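PDB 2A22: vacuolar protein sorting 29 from Cryptosporidium parvum, which probably serves in protein transport as the VPS29 subunit of the retromer sorting complex, on a calcineurin-like phosphoesterase fold. Local coordinates for residues Ile92-Asp96 / Pro97-Gly101. Sequence-based numbering, arbitrary orientation.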
loop_
_atom_site.group_PDB
_atom_site.type_symbol
_atom_site.label_atom_id
_atom_site.label_comp_id
_atom_site.label_asym_id
_atom_site.label_seq_id
_atom_site.Cartn_x
_atom_site.Cartn_y
_atom_site.Cartn_z
ATOM N N ILE A 92 15.916 4.532 7.053
ATOM C CA ILE A 92 15.850 3.743 5.838
ATOM C C ILE A 92 16.465 4.536 4.722
ATOM O O ILE A 92 16.522 5.765 4.793
ATOM C CB ILE A 92 14.396 3.251 5.465
ATOM C CG1 ILE A 92 13.435 4.416 5.207
ATOM C CG2 ILE A 92 13.825 2.373 6.532
ATOM C CD1 ILE A 92 12.038 3.953 4.729
ATOM N N PHE A 93 16.887 3.804 3.696
ATOM C CA PHE A 93 17.716 4.297 2.626
ATOM C C PHE A 93 17.133 3.758 1.316
ATOM O O PHE A 93 16.930 2.569 1.186
ATOM C CB PHE A 93 19.149 3.783 2.836
ATOM C CG PHE A 93 20.055 3.977 1.654
ATOM C CD1 PHE A 93 20.636 5.224 1.402
ATOM C CD2 PHE A 93 20.349 2.901 0.808
ATOM C CE1 PHE A 93 21.489 5.408 0.309
ATOM C CE2 PHE A 93 21.191 3.061 -0.291
ATOM C CZ PHE A 93 21.773 4.309 -0.549
ATOM N N ASN A 94 16.846 4.642 0.366
ATOM C CA ASN A 94 16.339 4.229 -0.929
ATOM C C ASN A 94 17.515 3.707 -1.756
ATOM O O ASN A 94 18.426 4.468 -2.100
ATOM C CB ASN A 94 15.671 5.414 -1.632
ATOM C CG ASN A 94 14.978 5.024 -2.933
ATOM O OD1 ASN A 94 15.161 3.923 -3.446
ATOM N ND2 ASN A 94 14.184 5.951 -3.482
ATOM N N PRO A 95 17.512 2.406 -2.074
ATOM C CA PRO A 95 18.641 1.942 -2.861
ATOM C C PRO A 95 18.524 2.210 -4.358
ATOM O O PRO A 95 19.345 1.695 -5.096
ATOM C CB PRO A 95 18.645 0.441 -2.602
ATOM C CG PRO A 95 17.186 0.122 -2.385
ATOM C CD PRO A 95 16.571 1.324 -1.734
ATOM N N ASP A 96 17.527 2.973 -4.820
ATOM C CA ASP A 96 17.474 3.323 -6.249
ATOM C C ASP A 96 18.550 4.380 -6.576
ATOM O O ASP A 96 18.646 5.399 -5.893
ATOM C CB ASP A 96 16.065 3.764 -6.689
ATOM C CG ASP A 96 15.027 2.605 -6.652
ATOM O OD1 ASP A 96 15.400 1.393 -6.666
ATOM O OD2 ASP A 96 13.817 2.917 -6.601
ATOM N N PRO A 97 19.370 4.133 -7.621
ATOM C CA PRO A 97 20.656 4.837 -7.776
ATOM C C PRO A 97 20.499 6.335 -8.009
ATOM O O PRO A 97 21.334 7.135 -7.553
ATOM C CB PRO A 97 21.275 4.166 -9.009
ATOM C CG PRO A 97 20.518 2.865 -9.160
ATOM C CD PRO A 97 19.135 3.198 -8.735
ATOM N N GLU A 98 19.417 6.705 -8.689
ATOM C CA GLU A 98 19.106 8.102 -8.957
ATOM C C GLU A 98 18.719 8.904 -7.706
ATOM O O GLU A 98 18.785 10.128 -7.723
ATOM C CB GLU A 98 17.973 8.178 -9.988
ATOM C CG GLU A 98 18.099 9.349 -10.972
ATOM C CD GLU A 98 19.409 9.312 -11.763
ATOM O OE1 GLU A 98 19.671 8.282 -12.435
ATOM O OE2 GLU A 98 20.172 10.307 -11.706
ATOM N N SER A 99 18.348 8.210 -6.628
ATOM C CA SER A 99 17.622 8.810 -5.498
ATOM C C SER A 99 18.460 9.490 -4.411
ATOM O O SER A 99 17.920 10.269 -3.617
ATOM C CB SER A 99 16.772 7.738 -4.812
ATOM O OG SER A 99 17.607 6.790 -4.170
ATOM N N ASN A 100 19.754 9.173 -4.363
ATOM C CA ASN A 100 20.634 9.533 -3.223
ATOM C C ASN A 100 20.138 9.019 -1.854
ATOM O O ASN A 100 20.437 9.610 -0.819
ATOM C CB ASN A 100 20.891 11.050 -3.148
ATOM C CG ASN A 100 21.528 11.612 -4.417
ATOM O OD1 ASN A 100 21.044 12.603 -4.972
ATOM N ND2 ASN A 100 22.606 10.981 -4.884
ATOM N N GLY A 101 19.385 7.917 -1.868
ATOM C CA GLY A 101 18.835 7.333 -0.649
ATOM C C GLY A 101 17.503 7.919 -0.214
ATOM O O GLY A 101 16.954 7.499 0.803
HETATM O O HOH W 1 16.118 8.418 3.279
#
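Asn94 and Gly101 close a tight turn within the long loop between strand 81-83 and strand 106-111. One backbone bond, a water and a C-H...O contact join its ends. Asn94 N donates to Gly101 O at 2.9 Å, nearly straight at 171°. A water donates to both Ile92 O and Gly101 O and bridges the two ends beside this bond. Gly101 CA also makes a C-H...O contact with Asn94 O at 3.2 Å.

Ser99 organises the turn itself. Ser99 N donates to Asp96 O at 2.9 Å. Its OG sits between its own N and carbonyl carbon (chi1 68°), which turns it back to the same oxygen; the modelled separation is improbably short. Ser99 OG also accepts from Gly101 N at 3.1 Å, an ST turn. On the other limb Asn94 OD1 accepts from Asp96 N at 2.9 Å, an Asx turn. Asn94 ND2 passes beside Ser99 CB at 3.4 Å and is hydrogen-bonded to Val102 O.

Phe93 CE1 lies 3.4 Å from Gly101 CA, and the ring lies oblique to that carbon. Beneath the loop, Ile92 rests on Gln68 and Val71 of helix 68-77.

Asn94 thus uses its backbone N, OD1 and ND2 on three separate backbone partners. Ser99 N holds Asp96 O and Ser99 OG holds Gly101 N. The turn is held mainly by polar bonds, while Ile92 and Asn94 pack at its base on Phe103.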